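Local coordinates for RagB/SusD domain protein (Flavobacterium johnsoniae, PDB 5J5U) that probably binds chitin or its oligosaccharides as a SusD-like outer-membrane lipoprotein in a chitin utilisation system, at residues R243-S248 with T330-V335; P323-R328 with E373-A378; F45-S50 with H429-T434; F260-I265 with G301-V306. All coordinates share one frame; numbering follows the deposited sequence.

Overall arrangement
From the N terminus, 45-50 comes first and waits for 429-434, so contact 3 closes the longest loop and encloses the other three. Within it, 243-248 opens contact 1, and the whole of contact 4, 260-265 with 301-306, lies between its two segments. Contact 2 begins at 323-328 before contact 1 closes at 330-335, and ends at 373-378, so these two cross. They touch through T330 and Y324 and through S248 and L327. Contacts 3 and 4, centres about 8 Å apart, meet where the end of helix 31-45 reaches the start of helix 262-270. Contact 1 joins the start of helix 246-253 to the chain entering strand 332-335; contact 2 ties that chain to the loop after helix 357-371.

Contact 1: R243-S248 with T330-V335; sequences RGNGLS and TPFLHV
T330 and N245 meet where the chain before strand 332-335 passes the start of helix 246-253. T330 O accepts from N245 ND2 at 3.1 Å with an N-H...O angle of 154°; the oxygen lies in the plane of the side-chain amide, while the nitrogen stands well above the plane of the T330 carbonyl. T330 CB packs at 3.8 Å from S248 OG. The hydroxyls of these two residues look elsewhere: S248 OG bonds to L327 O, and T330 OG1 to L327 N and Y324 O, so the small polar residues sew a third piece of chain into the joint. P331 directs its CB away, and its backbone leads into the strand, which pairs with 224-226. F332 then brings its ring back towards the helix start, its edge meeting N245 ND2 in the ring plane, with CD2 at 3.9 Å. Further round the rim, F332 CE2 lies 4.3 Å from L247 CB, and both side chains also rest on N38 of helix 31-45. Asparagine suits the N-cap: its CG is anti to the backbone N (chi1 -179°), OD1 caps S248 N at 2.8 Å, and ND2 serves the T330 carbonyl. An alanine here would probably leave S248 N and T330 O without their side-chain partners and loosen the joint between the helix start and the loop leading into the strand. The two ends of one buried amide are thus used at once, the oxygen satisfying the first turn of the helix and the nitrogen a loop carbonyl, which would fix the amide's rotation.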
loop_
_atom_site.group_PDB
_atom_site.type_symbol
_atom_site.label_atom_id
_atom_site.label_comp_id
_atom_site.label_asym_id
_atom_site.label_seq_id
_atom_site.Cartn_x
_atom_site.Cartn_y
_atom_site.Cartn_z
ATOM N N ARG A 243 -18.603 -5.244 -3.780
ATOM C CA ARG A 243 -18.346 -6.571 -4.324
ATOM C C ARG A 243 -17.372 -6.546 -5.515
ATOM O O ARG A 243 -16.722 -7.553 -5.817
ATOM C CB ARG A 243 -19.671 -7.244 -4.695
ATOM C CG ARG A 243 -20.677 -7.370 -3.527
ATOM C CD ARG A 243 -20.683 -8.803 -3.004
ATOM N NE ARG A 243 -21.238 -8.935 -1.656
ATOM C CZ ARG A 243 -21.126 -10.032 -0.904
ATOM N NH1 ARG A 243 -20.464 -11.098 -1.353
ATOM N NH2 ARG A 243 -21.665 -10.064 0.313
ATOM N N GLY A 244 -17.285 -5.409 -6.201
ATOM C CA GLY A 244 -16.240 -5.214 -7.199
ATOM C C GLY A 244 -14.972 -4.557 -6.654
ATOM O O GLY A 244 -15.028 -3.789 -5.680
ATOM N N ASN A 245 -13.835 -4.834 -7.295
ATOM C CA ASN A 245 -12.572 -4.188 -6.943
ATOM C C ASN A 245 -12.751 -2.666 -7.009
ATOM O O ASN A 245 -13.099 -2.119 -8.051
ATOM C CB ASN A 245 -11.443 -4.693 -7.883
ATOM C CG ASN A 245 -10.059 -4.080 -7.581
ATOM O OD1 ASN A 245 -9.908 -2.856 -7.571
ATOM N ND2 ASN A 245 -9.042 -4.933 -7.387
ATOM N N GLY A 246 -12.567 -1.986 -5.880
ATOM C CA GLY A 246 -12.689 -0.529 -5.833
ATOM C C GLY A 246 -11.654 0.220 -6.670
ATOM O O GLY A 246 -11.924 1.272 -7.268
ATOM N N LEU A 247 -10.448 -0.330 -6.708
ATOM C CA LEU A 247 -9.370 0.289 -7.475
ATOM C C LEU A 247 -9.722 0.276 -8.966
ATOM O O LEU A 247 -9.527 1.283 -9.669
ATOM C CB LEU A 247 -8.038 -0.421 -7.230
ATOM C CG LEU A 247 -6.904 0.098 -8.104
ATOM C CD1 LEU A 247 -6.660 1.574 -7.850
ATOM C CD2 LEU A 247 -5.614 -0.717 -7.896
ATOM N N SER A 248 -10.271 -0.845 -9.437
ATOM C CA SER A 248 -10.704 -0.913 -10.828
ATOM C C SER A 248 -11.824 0.083 -11.054
ATOM O O SER A 248 -11.860 0.759 -12.065
ATOM C CB SER A 248 -11.176 -2.316 -11.210
ATOM O OG SER A 248 -10.156 -3.269 -10.983
ATOM N N THR A 330 -10.944 -8.084 -10.862
ATOM C CA THR A 330 -9.520 -8.122 -10.579
ATOM C C THR A 330 -9.297 -8.331 -9.065
ATOM O O THR A 330 -9.959 -7.718 -8.239
ATOM C CB THR A 330 -8.814 -6.835 -11.048
ATOM O OG1 THR A 330 -9.096 -6.608 -12.436
ATOM C CG2 THR A 330 -7.312 -6.938 -10.840
ATOM N N PRO A 331 -8.426 -9.269 -8.698
ATOM C CA PRO A 331 -8.204 -9.446 -7.262
ATOM C C PRO A 331 -7.421 -8.284 -6.653
ATOM O O PRO A 331 -6.663 -7.621 -7.361
ATOM C CB PRO A 331 -7.403 -10.743 -7.192
ATOM C CG PRO A 331 -6.758 -10.856 -8.553
ATOM C CD PRO A 331 -7.737 -10.285 -9.512
ATOM N N PHE A 332 -7.578 -8.059 -5.355
ATOM C CA PHE A 332 -6.826 -7.005 -4.682
ATOM C C PHE A 332 -5.885 -7.590 -3.629
ATOM O O PHE A 332 -6.322 -8.280 -2.716
ATOM C CB PHE A 332 -7.767 -5.996 -4.032
ATOM C CG PHE A 332 -7.081 -4.763 -3.543
ATOM C CD1 PHE A 332 -6.506 -4.724 -2.275
ATOM C CD2 PHE A 332 -7.017 -3.626 -4.344
ATOM C CE1 PHE A 332 -5.860 -3.571 -1.816
ATOM C CE2 PHE A 332 -6.381 -2.460 -3.880
ATOM C CZ PHE A 332 -5.806 -2.434 -2.617
ATOM N N LEU A 333 -4.595 -7.288 -3.778
ATOM C CA LEU A 333 -3.529 -7.743 -2.890
ATOM C C LEU A 333 -3.244 -6.762 -1.736
ATOM O O LEU A 333 -2.815 -5.635 -1.976
ATOM C CB LEU A 333 -2.245 -7.962 -3.710
ATOM C CG LEU A 333 -0.980 -8.425 -2.976
ATOM C CD1 LEU A 333 -1.202 -9.766 -2.325
ATOM C CD2 LEU A 333 0.226 -8.478 -3.910
ATOM N N HIS A 334 -3.435 -7.207 -0.494
ATOM C CA HIS A 334 -3.195 -6.366 0.688
ATOM C C HIS A 334 -1.780 -6.457 1.276
ATOM O O HIS A 334 -1.141 -5.437 1.548
ATOM C CB HIS A 334 -4.195 -6.713 1.792
ATOM C CG HIS A 334 -5.591 -6.270 1.500
ATOM N ND1 HIS A 334 -5.962 -4.943 1.494
ATOM C CD2 HIS A 334 -6.707 -6.976 1.208
ATOM C CE1 HIS A 334 -7.248 -4.850 1.212
ATOM N NE2 HIS A 334 -7.724 -6.070 1.031
ATOM N N VAL A 335 -1.325 -7.682 1.530
ATOM C CA VAL A 335 -0.005 -7.941 2.092
ATOM C C VAL A 335 0.618 -9.114 1.349
ATOM O O VAL A 335 -0.075 -10.080 1.022
ATOM C CB VAL A 335 -0.055 -8.249 3.605
ATOM C CG1 VAL A 335 1.328 -8.113 4.202
ATOM C CG2 VAL A 335 -1.089 -7.342 4.345
#

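Contact 2: P323-R328 with E373-A378; sequences PYLKLR and EVYGAA
A chi1 of 44° puts Y324 CG between its backbone N and carbonyl carbon; from there the ring lies against the Y375-A377 backbone. In Y375, CG is anti to the carbonyl carbon (chi1 -66°), which sets it 3.7 Å from L325 CD2. The peptide after G376 covers one face of the Y324 ring, G376 O standing 3.9 Å above the plane over its centre. At the far end, Y324 OH touches A377 CB at 3.5 Å and hydrogen-bonds to M278 O. Closer to the backbone, Y324 CD2 comes within 3.1 Å of Y375 O. Glycine is needed at 376: at its backbone angles a CB would be jammed against the preceding carbonyl O, and would also lie close to Y324 CB. Alongside, L325 CD2 packs 3.6 Å from Y375 CB, the two side chains crossing at about a right angle. An alanine in place of Y324 would probably leave M278 O without this donor and open a gap under the G376-A377 peptide. One water donates to both Y324 O, at 3.1 Å, and Y375 O, at 2.6 Å. Two 3-10 turns, one before strand 332-335 and one after helix 357-371, are therefore joined without a direct hydrogen bond: the water bridges two backbone acceptors that do not bond to each other, and Y324 O has T330 OG1 as a second partner.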
loop_
_atom_site.group_PDB
_atom_site.type_symbol
_atom_site.label_atom_id
_atom_site.label_comp_id
_atom_site.label_asym_id
_atom_site.label_seq_id
_atom_site.Cartn_x
_atom_site.Cartn_y
_atom_site.Cartn_z
ATOM N N PRO A 323 -5.579 -4.934 -19.498
ATOM C CA PRO A 323 -7.021 -4.943 -19.196
ATOM C C PRO A 323 -7.384 -5.787 -17.977
ATOM O O PRO A 323 -8.290 -5.410 -17.237
ATOM C CB PRO A 323 -7.648 -5.539 -20.464
ATOM C CG PRO A 323 -6.604 -5.328 -21.548
ATOM C CD PRO A 323 -5.275 -5.359 -20.877
ATOM N N TYR A 324 -6.687 -6.900 -17.757
ATOM C CA TYR A 324 -7.048 -7.803 -16.660
ATOM C C TYR A 324 -6.771 -7.145 -15.293
ATOM O O TYR A 324 -7.335 -7.540 -14.256
ATOM C CB TYR A 324 -6.306 -9.153 -16.800
ATOM C CG TYR A 324 -4.819 -9.059 -17.159
ATOM C CD1 TYR A 324 -4.388 -9.197 -18.478
ATOM C CD2 TYR A 324 -3.853 -8.867 -16.181
ATOM C CE1 TYR A 324 -3.046 -9.123 -18.810
ATOM C CE2 TYR A 324 -2.492 -8.796 -16.503
ATOM C CZ TYR A 324 -2.104 -8.926 -17.818
ATOM O OH TYR A 324 -0.774 -8.846 -18.144
ATOM N N LEU A 325 -5.913 -6.125 -15.303
ATOM C CA LEU A 325 -5.612 -5.366 -14.089
ATOM C C LEU A 325 -6.722 -4.375 -13.720
ATOM O O LEU A 325 -6.708 -3.824 -12.634
ATOM C CB LEU A 325 -4.288 -4.621 -14.241
ATOM C CG LEU A 325 -3.079 -5.479 -14.576
ATOM C CD1 LEU A 325 -1.881 -4.619 -15.017
ATOM C CD2 LEU A 325 -2.737 -6.336 -13.376
ATOM N N LYS A 326 -7.675 -4.137 -14.618
ATOM C CA LYS A 326 -8.618 -3.041 -14.398
ATOM C C LYS A 326 -10.075 -3.472 -14.336
ATOM O O LYS A 326 -10.989 -2.643 -14.494
ATOM C CB LYS A 326 -8.446 -1.976 -15.486
ATOM C CG LYS A 326 -7.078 -1.353 -15.462
ATOM C CD LYS A 326 -6.981 -0.218 -16.449
ATOM C CE LYS A 326 -7.216 -0.702 -17.865
ATOM N NZ LYS A 326 -6.976 0.409 -18.822
ATOM N N LEU A 327 -10.276 -4.763 -14.070
ATOM C CA LEU A 327 -11.614 -5.356 -14.090
ATOM C C LEU A 327 -12.254 -5.367 -12.720
ATOM O O LEU A 327 -11.575 -5.504 -11.703
ATOM C CB LEU A 327 -11.557 -6.795 -14.615
ATOM C CG LEU A 327 -11.113 -6.963 -16.061
ATOM C CD1 LEU A 327 -10.854 -8.449 -16.379
ATOM C CD2 LEU A 327 -12.169 -6.360 -16.955
ATOM N N ARG A 328 -13.574 -5.309 -12.709
ATOM C CA ARG A 328 -14.332 -5.419 -11.481
ATOM C C ARG A 328 -14.006 -6.738 -10.774
ATOM O O ARG A 328 -14.030 -6.801 -9.548
ATOM C CB ARG A 328 -15.826 -5.283 -11.797
ATOM C CG ARG A 328 -16.751 -6.109 -10.940
ATOM C CD ARG A 328 -18.236 -5.893 -11.295
ATOM N NE ARG A 328 -19.103 -6.568 -10.323
ATOM C CZ ARG A 328 -19.562 -7.815 -10.453
ATOM N NH1 ARG A 328 -19.282 -8.527 -11.541
ATOM N NH2 ARG A 328 -20.329 -8.347 -9.504
ATOM N N GLU A 373 0.659 -13.075 -11.428
ATOM C CA GLU A 373 -0.058 -14.120 -12.143
ATOM C C GLU A 373 -1.528 -14.170 -11.737
ATOM O O GLU A 373 -2.413 -14.374 -12.565
ATOM C CB GLU A 373 0.606 -15.468 -11.893
ATOM C CG GLU A 373 2.018 -15.564 -12.462
ATOM C CD GLU A 373 2.682 -16.888 -12.143
ATOM O OE1 GLU A 373 1.976 -17.826 -11.707
ATOM O OE2 GLU A 373 3.914 -16.981 -12.298
ATOM N N VAL A 374 -1.794 -13.915 -10.463
ATOM C CA VAL A 374 -3.156 -14.022 -9.964
ATOM C C VAL A 374 -4.051 -12.966 -10.612
ATOM O O VAL A 374 -5.266 -13.101 -10.600
ATOM C CB VAL A 374 -3.198 -13.901 -8.429
ATOM C CG1 VAL A 374 -2.780 -12.513 -7.979
ATOM C CG2 VAL A 374 -4.578 -14.262 -7.905
ATOM N N TYR A 375 -3.438 -11.949 -11.220
ATOM C CA TYR A 375 -4.172 -10.895 -11.924
ATOM C C TYR A 375 -4.598 -11.358 -13.313
ATOM O O TYR A 375 -5.293 -10.636 -14.019
ATOM C CB TYR A 375 -3.323 -9.625 -12.060
ATOM C CG TYR A 375 -3.013 -8.950 -10.756
ATOM C CD1 TYR A 375 -3.999 -8.753 -9.808
ATOM C CD2 TYR A 375 -1.724 -8.530 -10.462
ATOM C CE1 TYR A 375 -3.718 -8.136 -8.598
ATOM C CE2 TYR A 375 -1.433 -7.913 -9.256
ATOM C CZ TYR A 375 -2.438 -7.724 -8.327
ATOM O OH TYR A 375 -2.163 -7.117 -7.122
ATOM N N GLY A 376 -4.146 -12.541 -13.712
ATOM C CA GLY A 376 -4.444 -13.040 -15.037
ATOM C C GLY A 376 -3.316 -12.789 -16.022
ATOM O O GLY A 376 -3.496 -12.952 -17.231
ATOM N N ALA A 377 -2.146 -12.405 -15.513
ATOM C CA ALA A 377 -0.988 -12.185 -16.381
ATOM C C ALA A 377 -0.300 -13.505 -16.748
ATOM O O ALA A 377 -0.221 -14.435 -15.943
ATOM C CB ALA A 377 0.004 -11.236 -15.724
ATOM N N ALA A 378 0.192 -13.576 -17.976
ATOM C CA ALA A 378 0.919 -14.746 -18.431
ATOM C C ALA A 378 2.152 -14.905 -17.573
ATOM O O ALA A 378 2.975 -13.991 -17.506
ATOM C CB ALA A 378 1.290 -14.612 -19.890
HETATM O O HOH W 1 -7.843 -10.508 -13.391
#

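Contact 3: F45-S50 with H429-T434; sequences FVQHYS and HLLPIT
Q47 and L431 make the tight part of this contact, joined by two hydrogen bonds through one side-chain amide. Q47 OE1 accepts from L431 N at 2.8 Å, and Q47 NE2 donates to L431 O, also at 2.8 Å; both donors are tilted only moderately from the carbonyl planes. The amide thus treats the backbone of L431 as a neighbouring strand would, and glutamine suits the place because it carries a donor and an acceptor side by side on a chain extended beyond CG (chi2 -171°). L430 crosses Q47 obliquely, its CB 3.4 Å from Q47 OE1. Its two methyls reach the end of the helix, CD1 at 3.1 Å from F45 O and CD2 at 3.5 Å from V46 O. That helix, 31-45, ends in a Schellman motif, in which Q47 is the C-prime residue with a positive phi of 57° and the amides of Q47 and H48 bond back to carbonyls of the last turn. The reversal turns the glutamine side chain out of the helix line towards the loop after helix 415-425. Around the tight part, L430 leans on W422 and L263, and Q47 on P304. Buried I433 belongs to it too, running past Q47 in the opposing sense with CD1 3.7 Å from NE2. The other side is more open: L431 is partly exposed, and its CB comes nearest the amide, 3.5 Å from OE1. Beyond it, H429, P432 and T434 turn the loop's outer side to solvent.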
loop_
_atom_site.group_PDB
_atom_site.type_symbol
_atom_site.label_atom_id
_atom_site.label_comp_id
_atom_site.label_asym_id
_atom_site.label_seq_id
_atom_site.Cartn_x
_atom_site.Cartn_y
_atom_site.Cartn_z
ATOM N N PHE A 45 1.377 10.816 -6.028
ATOM C CA PHE A 45 2.487 11.310 -5.204
ATOM C C PHE A 45 3.746 10.466 -5.462
ATOM O O PHE A 45 4.842 10.996 -5.598
ATOM C CB PHE A 45 2.173 11.263 -3.694
ATOM C CG PHE A 45 1.103 12.215 -3.229
ATOM C CD1 PHE A 45 0.601 13.210 -4.056
ATOM C CD2 PHE A 45 0.615 12.117 -1.928
ATOM C CE1 PHE A 45 -0.383 14.079 -3.608
ATOM C CE2 PHE A 45 -0.378 12.979 -1.463
ATOM C CZ PHE A 45 -0.872 13.966 -2.305
ATOM N N VAL A 46 3.584 9.148 -5.499
ATOM C CA VAL A 46 4.751 8.282 -5.587
ATOM C C VAL A 46 5.006 7.877 -7.069
ATOM O O VAL A 46 5.862 7.062 -7.359
ATOM C CB VAL A 46 4.579 7.053 -4.646
ATOM C CG1 VAL A 46 3.777 5.917 -5.336
ATOM C CG2 VAL A 46 5.915 6.566 -4.142
ATOM N N GLN A 47 4.283 8.525 -7.987
ATOM C CA GLN A 47 4.506 8.405 -9.414
ATOM C C GLN A 47 4.413 6.955 -9.899
ATOM O O GLN A 47 5.197 6.498 -10.739
ATOM C CB GLN A 47 5.847 9.033 -9.776
ATOM C CG GLN A 47 5.940 10.488 -9.340
ATOM C CD GLN A 47 7.195 11.233 -9.872
ATOM O OE1 GLN A 47 8.224 10.619 -10.185
ATOM N NE2 GLN A 47 7.102 12.563 -9.954
ATOM N N HIS A 48 3.441 6.233 -9.349
ATOM C CA HIS A 48 3.002 4.990 -9.928
ATOM C C HIS A 48 2.260 5.278 -11.254
ATOM O O HIS A 48 2.403 4.531 -12.230
ATOM C CB HIS A 48 2.078 4.247 -8.963
ATOM C CG HIS A 48 2.799 3.361 -7.996
ATOM N ND1 HIS A 48 2.163 2.755 -6.931
ATOM C CD2 HIS A 48 4.094 2.990 -7.920
ATOM C CE1 HIS A 48 3.041 2.036 -6.250
ATOM N NE2 HIS A 48 4.221 2.169 -6.827
ATOM N N TYR A 49 1.467 6.354 -11.294
ATOM C CA TYR A 49 0.642 6.643 -12.484
ATOM C C TYR A 49 0.696 8.087 -12.994
ATOM O O TYR A 49 0.934 9.036 -12.215
ATOM C CB TYR A 49 -0.832 6.331 -12.192
ATOM C CG TYR A 49 -1.096 5.047 -11.437
ATOM C CD1 TYR A 49 -1.104 3.821 -12.091
ATOM C CD2 TYR A 49 -1.376 5.067 -10.085
ATOM C CE1 TYR A 49 -1.370 2.655 -11.425
ATOM C CE2 TYR A 49 -1.659 3.882 -9.390
ATOM C CZ TYR A 49 -1.652 2.677 -10.071
ATOM O OH TYR A 49 -1.911 1.497 -9.395
ATOM N N SER A 50 0.415 8.266 -14.286
ATOM C CA SER A 50 0.148 9.607 -14.820
ATOM C C SER A 50 -0.704 9.568 -16.108
ATOM O O SER A 50 -0.749 8.564 -16.801
ATOM C CB SER A 50 1.475 10.348 -15.059
ATOM O OG SER A 50 1.262 11.747 -15.166
ATOM N N HIS A 429 13.991 7.626 -5.890
ATOM C CA HIS A 429 14.047 9.024 -6.234
ATOM C C HIS A 429 13.035 9.294 -7.324
ATOM O O HIS A 429 13.019 8.625 -8.348
ATOM C CB HIS A 429 15.455 9.421 -6.668
ATOM C CG HIS A 429 16.448 9.387 -5.552
ATOM N ND1 HIS A 429 17.793 9.611 -5.740
ATOM C CD2 HIS A 429 16.288 9.142 -4.229
ATOM C CE1 HIS A 429 18.421 9.503 -4.583
ATOM N NE2 HIS A 429 17.529 9.218 -3.650
ATOM N N LEU A 430 12.192 10.287 -7.095
ATOM C CA LEU A 430 11.090 10.560 -7.989
ATOM C C LEU A 430 11.508 11.630 -8.956
ATOM O O LEU A 430 12.454 12.346 -8.713
ATOM C CB LEU A 430 9.817 10.986 -7.217
ATOM C CG LEU A 430 9.238 9.979 -6.193
ATOM C CD1 LEU A 430 7.943 10.507 -5.533
ATOM C CD2 LEU A 430 9.024 8.578 -6.816
ATOM N N LEU A 431 10.818 11.694 -10.080
ATOM C CA LEU A 431 11.022 12.754 -11.038
ATOM C C LEU A 431 10.508 14.026 -10.434
ATOM O O LEU A 431 9.454 14.029 -9.813
ATOM C CB LEU A 431 10.292 12.443 -12.345
ATOM C CG LEU A 431 10.933 11.264 -13.080
ATOM C CD1 LEU A 431 10.105 10.775 -14.274
ATOM C CD2 LEU A 431 12.322 11.724 -13.523
ATOM N N PRO A 432 11.234 15.125 -10.645
ATOM C CA PRO A 432 10.842 16.413 -10.069
ATOM C C PRO A 432 9.587 16.941 -10.751
ATOM O O PRO A 432 9.409 16.768 -11.945
ATOM C CB PRO A 432 12.060 17.298 -10.332
ATOM C CG PRO A 432 12.685 16.689 -11.556
ATOM C CD PRO A 432 12.481 15.211 -11.423
ATOM N N ILE A 433 8.692 17.515 -9.960
ATOM C CA ILE A 433 7.476 18.142 -10.459
ATOM C C ILE A 433 7.692 19.648 -10.609
ATOM O O ILE A 433 7.884 20.352 -9.621
ATOM C CB ILE A 433 6.278 17.833 -9.509
ATOM C CG1 ILE A 433 5.976 16.315 -9.512
ATOM C CG2 ILE A 433 5.036 18.635 -9.891
ATOM C CD1 ILE A 433 5.484 15.801 -10.867
ATOM N N THR A 434 7.648 20.153 -11.839
ATOM C CA THR A 434 7.989 21.556 -12.069
ATOM C C THR A 434 6.802 22.354 -12.603
ATOM O O THR A 434 6.927 23.549 -12.874
ATOM C CB THR A 434 9.175 21.700 -13.079
ATOM O OG1 THR A 434 8.877 21.001 -14.296
ATOM C CG2 THR A 434 10.492 21.157 -12.469
#

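Contact 4: F260-I265 with G301-V306; sequences FSSLLI and GVRPGV
A single backbone bridge, with the hydrogen-bonding pattern of parallel strands, joins the start of helix 262-270 to the loop at 301-306, S261 pairing with V302. V302 N donates to F260 O at 3.1 Å, and S262 N returns a bond to V302 O at 2.9 Å, leaving V302 gripped through both its backbone polar groups. S261 is also the N-cap of the helix: its OG accepts a weak bond from L264 N and bonds Q47 O at a doubtfully short distance, which brings in the end of helix 31-45. A serine fits here, being short enough to fold back on the first turn. G301 sits so close, with its CA 3.8 Å from S262 CA, that any CB would clash with the backbone of F260, S261 and S262. I265 CB, one turn on, packs 3.5 Å from G301 N. Beyond the bridge the loop makes a type II beta turn from R303 to V306, with the rigid P304 in its second position and G305, at a positive phi, in its third. That turn meets the helix through S262, whose OG lies 3.4 Å from R303 CA and equally 3.4 Å from P304 CD.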
loop_
_atom_site.group_PDB
_atom_site.type_symbol
_atom_site.label_atom_id
_atom_site.label_comp_id
_atom_site.label_asym_id
_atom_site.label_seq_id
_atom_site.Cartn_x
_atom_site.Cartn_y
_atom_site.Cartn_z
ATOM N N PHE A 260 0.847 3.963 -16.649
ATOM C CA PHE A 260 1.956 3.899 -15.707
ATOM C C PHE A 260 2.883 5.076 -15.956
ATOM O O PHE A 260 2.941 5.623 -17.063
ATOM C CB PHE A 260 2.712 2.559 -15.817
ATOM C CG PHE A 260 1.864 1.367 -15.463
ATOM C CD1 PHE A 260 1.174 1.330 -14.263
ATOM C CD2 PHE A 260 1.755 0.283 -16.324
ATOM C CE1 PHE A 260 0.386 0.251 -13.921
ATOM C CE2 PHE A 260 0.970 -0.813 -15.980
ATOM C CZ PHE A 260 0.283 -0.825 -14.774
ATOM N N SER A 261 3.581 5.516 -14.923
ATOM C CA SER A 261 4.439 6.680 -15.095
ATOM C C SER A 261 5.708 6.332 -15.878
ATOM O O SER A 261 6.126 5.175 -15.911
ATOM C CB SER A 261 4.796 7.267 -13.737
ATOM O OG SER A 261 5.764 6.466 -13.087
ATOM N N SER A 262 6.323 7.330 -16.498
ATOM C CA SER A 262 7.589 7.114 -17.197
ATOM C C SER A 262 8.666 6.563 -16.247
ATOM O O SER A 262 9.517 5.784 -16.648
ATOM C CB SER A 262 8.066 8.413 -17.862
ATOM O OG SER A 262 8.236 9.461 -16.911
ATOM N N LEU A 263 8.630 6.969 -14.983
ATOM C CA LEU A 263 9.597 6.472 -14.006
ATOM C C LEU A 263 9.527 4.928 -13.875
ATOM O O LEU A 263 10.553 4.222 -13.940
ATOM C CB LEU A 263 9.360 7.148 -12.656
ATOM C CG LEU A 263 10.330 6.817 -11.517
ATOM C CD1 LEU A 263 11.742 7.354 -11.792
ATOM C CD2 LEU A 263 9.776 7.337 -10.184
ATOM N N LEU A 264 8.319 4.404 -13.699
ATOM C CA LEU A 264 8.154 2.971 -13.554
ATOM C C LEU A 264 8.480 2.238 -14.856
ATOM O O LEU A 264 9.259 1.299 -14.856
ATOM C CB LEU A 264 6.730 2.633 -13.106
ATOM C CG LEU A 264 6.342 1.161 -12.921
ATOM C CD1 LEU A 264 7.223 0.546 -11.867
ATOM C CD2 LEU A 264 4.892 1.062 -12.501
ATOM N N ILE A 265 7.909 2.682 -15.965
ATOM C CA ILE A 265 8.130 2.000 -17.234
ATOM C C ILE A 265 9.608 2.007 -17.603
ATOM O O ILE A 265 10.153 0.965 -17.926
ATOM C CB ILE A 265 7.319 2.621 -18.373
ATOM C CG1 ILE A 265 5.820 2.459 -18.094
ATOM C CG2 ILE A 265 7.710 1.965 -19.717
ATOM C CD1 ILE A 265 5.356 1.018 -17.917
ATOM N N GLY A 301 6.193 5.126 -20.565
ATOM C CA GLY A 301 5.163 5.620 -19.670
ATOM C C GLY A 301 4.864 7.090 -19.917
ATOM O O GLY A 301 5.475 7.726 -20.778
ATOM N N VAL A 302 3.919 7.632 -19.157
ATOM C CA VAL A 302 3.574 9.047 -19.256
ATOM C C VAL A 302 4.329 9.786 -18.159
ATOM O O VAL A 302 4.275 9.391 -16.993
ATOM C CB VAL A 302 2.037 9.302 -19.106
ATOM C CG1 VAL A 302 1.742 10.815 -19.094
ATOM C CG2 VAL A 302 1.245 8.610 -20.221
ATOM N N ARG A 303 5.028 10.852 -18.535
ATOM C CA ARG A 303 5.759 11.669 -17.577
ATOM C C ARG A 303 4.818 12.257 -16.509
ATOM O O ARG A 303 3.761 12.816 -16.839
ATOM C CB ARG A 303 6.499 12.803 -18.307
ATOM C CG ARG A 303 7.294 13.766 -17.412
ATOM C CD ARG A 303 8.731 13.319 -17.239
ATOM N NE ARG A 303 9.490 14.192 -16.342
ATOM C CZ ARG A 303 10.825 14.222 -16.263
ATOM N NH1 ARG A 303 11.576 13.444 -17.049
ATOM N NH2 ARG A 303 11.411 15.054 -15.406
ATOM N N PRO A 304 5.204 12.130 -15.231
ATOM C CA PRO A 304 4.434 12.747 -14.138
ATOM C C PRO A 304 4.239 14.244 -14.374
ATOM O O PRO A 304 5.160 14.935 -14.786
ATOM C CB PRO A 304 5.300 12.488 -12.899
ATOM C CG PRO A 304 6.120 11.264 -13.261
ATOM C CD PRO A 304 6.390 11.405 -14.744
ATOM N N GLY A 305 3.021 14.726 -14.156
ATOM C CA GLY A 305 2.699 16.120 -14.382
ATOM C C GLY A 305 2.163 16.355 -15.781
ATOM O O GLY A 305 1.733 17.452 -16.111
ATOM N N VAL A 306 2.148 15.309 -16.596
ATOM C CA VAL A 306 1.729 15.436 -17.988
ATOM C C VAL A 306 0.475 14.615 -18.235
ATOM O O VAL A 306 0.430 13.445 -17.895
ATOM C CB VAL A 306 2.871 14.992 -18.964
ATOM C CG1 VAL A 306 2.388 14.975 -20.415
ATOM C CG2 VAL A 306 4.093 15.894 -18.800
#